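Local coordinates for Pli0006 protein (Listeria innocua, PDB 3OP9) that probably binds DNA as a transcriptional regulator, using a helix-turn-helix domain of the Cro/C1 (XRE) type, at residues Ile28-Leu32 / Arg56-Tyr60. Numbering follows the deposited sequence.
Sequences IAELL and RLATY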
ATOM      1  N   ILE A  28      -2.812 -14.342  24.939  1.00 30.76           N
ATOM      2  CA  ILE A  28      -2.211 -14.541  23.633  1.00 29.30           C
ATOM      3  C   ILE A  28      -1.941 -16.028  23.430  1.00 31.98           C
ATOM      4  O   ILE A  28      -2.121 -16.542  22.322  1.00 31.33           O
ATOM      5  CB  ILE A  28      -0.923 -13.713  23.480  1.00 28.74           C
ATOM      6  CG1 ILE A  28      -1.278 -12.224  23.556  1.00 27.92           C
ATOM      7  CG2 ILE A  28      -0.195 -14.055  22.177  1.00 30.14           C
ATOM      8  CD1 ILE A  28      -0.082 -11.308  23.813  1.00 31.35           C
ATOM      9  N   ALA A  29      -1.520 -16.721  24.494  1.00 30.86           N
ATOM     10  CA  ALA A  29      -1.207 -18.145  24.381  1.00 33.86           C
ATOM     11  C   ALA A  29      -2.468 -18.890  23.969  1.00 39.69           C
ATOM     12  O   ALA A  29      -2.429 -19.795  23.130  1.00 37.66           O
ATOM     13  CB  ALA A  29      -0.671 -18.707  25.710  1.00 33.19           C
ATOM     14  N   GLU A  30      -3.587 -18.498  24.568  1.00 43.17           N
ATOM     15  CA  GLU A  30      -4.866 -19.147  24.283  1.00 46.32           C
ATOM     16  C   GLU A  30      -5.219 -18.917  22.819  1.00 45.33           C
ATOM     17  O   GLU A  30      -5.683 -19.829  22.154  1.00 45.31           O
ATOM     18  CB  GLU A  30      -5.974 -18.633  25.219  1.00 53.20           C
ATOM     19  CG  GLU A  30      -6.111 -19.438  26.520  1.00 75.42           C
ATOM     20  CD  GLU A  30      -6.205 -18.572  27.786  1.00 86.71           C
ATOM     21  OE1 GLU A  30      -6.993 -17.598  27.806  1.00 85.30           O
ATOM     22  OE2 GLU A  30      -5.488 -18.875  28.770  1.00 90.30           O
ATOM     23  N   LEU A  31      -4.978 -17.704  22.316  1.00 45.80           N
ATOM     24  CA  LEU A  31      -5.259 -17.362  20.919  1.00 45.04           C
ATOM     25  C   LEU A  31      -4.466 -18.238  19.941  1.00 41.51           C
ATOM     26  O   LEU A  31      -4.960 -18.633  18.887  1.00 40.04           O
ATOM     27  CB  LEU A  31      -4.895 -15.895  20.663  1.00 44.72           C
ATOM     28  CG  LEU A  31      -5.055 -15.365  19.238  1.00 44.61           C
ATOM     29  CD1 LEU A  31      -6.526 -15.141  18.880  1.00 47.23           C
ATOM     30  CD2 LEU A  31      -4.274 -14.075  19.069  1.00 41.96           C
ATOM     31  N   LEU A  32      -3.227 -18.531  20.290  1.00 34.70           N
ATOM     32  CA  LEU A  32      -2.356 -19.268  19.388  1.00 35.94           C
ATOM     33  C   LEU A  32      -2.290 -20.749  19.714  1.00 37.95           C
ATOM     34  O   LEU A  32      -1.625 -21.493  19.017  1.00 41.77           O
ATOM     35  CB  LEU A  32      -0.953 -18.706  19.426  1.00 29.95           C
ATOM     36  CG  LEU A  32      -0.824 -17.230  19.080  1.00 30.96           C
ATOM     37  CD1 LEU A  32       0.611 -16.832  19.271  1.00 28.93           C
ATOM     38  CD2 LEU A  32      -1.300 -16.972  17.663  1.00 34.51           C
ATOM     39  N   ARG A  56      -2.339 -15.799  12.460  1.00 26.12           N
ATOM     40  CA  ARG A  56      -3.361 -15.659  13.486  1.00 28.04           C
ATOM     41  C   ARG A  56      -3.186 -14.326  14.204  1.00 24.73           C
ATOM     42  O   ARG A  56      -4.179 -13.668  14.506  1.00 25.15           O
ATOM     43  CB  ARG A  56      -3.326 -16.791  14.528  1.00 28.53           C
ATOM     44  CG  ARG A  56      -3.747 -18.147  14.037  1.00 43.93           C
ATOM     45  CD  ARG A  56      -3.814 -19.125  15.211  1.00 64.24           C
ATOM     46  NE  ARG A  56      -4.324 -20.440  14.831  1.00 78.74           N
ATOM     47  CZ  ARG A  56      -5.603 -20.704  14.574  1.00 87.51           C
ATOM     48  NH1 ARG A  56      -6.510 -19.738  14.643  1.00 87.29           N
ATOM     49  NH2 ARG A  56      -5.976 -21.934  14.238  1.00 93.25           N
ATOM     50  N   LEU A  57      -1.943 -13.923  14.491  1.00 22.09           N
ATOM     51  CA  LEU A  57      -1.739 -12.634  15.181  1.00 22.80           C
ATOM     52  C   LEU A  57      -2.109 -11.453  14.276  1.00 21.93           C
ATOM     53  O   LEU A  57      -2.740 -10.468  14.707  1.00 22.58           O
ATOM     54  CB  LEU A  57      -0.275 -12.489  15.628  1.00 25.43           C
ATOM     55  CG  LEU A  57       0.155 -13.441  16.753  1.00 30.18           C
ATOM     56  CD1 LEU A  57       1.646 -13.476  16.905  1.00 30.45           C
ATOM     57  CD2 LEU A  57      -0.533 -12.993  18.046  1.00 31.77           C
ATOM     58  N   ALA A  58      -1.704 -11.522  13.018  1.00 23.05           N
ATOM     59  CA  ALA A  58      -1.988 -10.395  12.107  1.00 24.53           C
ATOM     60  C   ALA A  58      -3.493 -10.239  11.943  1.00 26.76           C
ATOM     61  O   ALA A  58      -4.013  -9.126  11.866  1.00 26.74           O
ATOM     62  CB  ALA A  58      -1.326 -10.630  10.751  1.00 23.57           C
ATOM     63  N   THR A  59      -4.202 -11.370  11.879  1.00 23.04           N
ATOM     64  CA  THR A  59      -5.643 -11.331  11.697  1.00 25.42           C
ATOM     65  C   THR A  59      -6.290 -10.744  12.973  1.00 28.25           C
ATOM     66  O   THR A  59      -7.189  -9.910  12.900  1.00 27.18           O
ATOM     67  CB  THR A  59      -6.175 -12.755  11.407  1.00 30.56           C
ATOM     68  OG1 THR A  59      -5.594 -13.223  10.182  1.00 27.41           O
ATOM     69  CG2 THR A  59      -7.695 -12.762  11.282  1.00 38.98           C
ATOM     70  N   TYR A  60      -5.816 -11.179  14.135  1.00 25.96           N
ATOM     71  CA  TYR A  60      -6.410 -10.718  15.399  1.00 26.53           C
ATOM     72  C   TYR A  60      -6.266  -9.191  15.554  1.00 26.58           C
ATOM     73  O   TYR A  60      -7.217  -8.507  15.904  1.00 27.95           O
ATOM     74  CB  TYR A  60      -5.766 -11.430  16.582  1.00 27.38           C
ATOM     75  CG  TYR A  60      -6.380 -10.980  17.873  1.00 29.69           C
ATOM     76  CD1 TYR A  60      -7.592 -11.512  18.300  1.00 32.85           C
ATOM     77  CD2 TYR A  60      -5.791  -9.984  18.637  1.00 32.10           C
ATOM     78  CE1 TYR A  60      -8.188 -11.084  19.477  1.00 35.57           C
ATOM     79  CE2 TYR A  60      -6.390  -9.559  19.824  1.00 34.80           C
ATOM     80  CZ  TYR A  60      -7.584 -10.122  20.224  1.00 31.54           C
ATOM     81  OH  TYR A  60      -8.188  -9.714  21.395  1.00 35.40           O
TER
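Leu31 and Leu32 meet Arg56, Leu57 and Tyr60 where two helical segments cross at 114°, their axes 11.0 Å apart at closest approach, a separation bridged chiefly by side chains. Leu32 supplies the buried side of the contact: its CD2 is seated between Arg56 CB at 3.7 Å and Leu57 CG at 3.9 Å, and the Leu32 and Leu57 side chains cross at about a right angle. Leucine suits this buried place, being apolar, with a branched end that fills the space between the helices. Leu57 CD2 in turn reaches Leu31 CD2 at 4.0 Å, and Ile28 CG2 approaches the same Leu57 methyl more loosely, at 4.3 Å. Leu31 works nearer the surface. With its CG anti to the backbone N (chi1 177°), it sends both methyls to Tyr60, CD2 to the CB and CG atoms and CD1 to ring atom CD1 at 3.8 Å, the two side chains meeting obliquely. Tyrosine suits this exposed place: its ring gives Leu31 an apolar surface, while its hydroxyl is compatible with solvent. Arg56 is amphipathic in use: its aliphatic stem runs past Leu32 in the opposite direction, with CD 3.9 Å from Leu31 O, while the extended chain carries the guanidinium onward to the exposed side. Within the helix-turn-helix region, this contact packs helix 25-32 against helix 51-61; helix 36-44 adjoins the former, with Tyr42 on Leu32 and Met43 on Ile28.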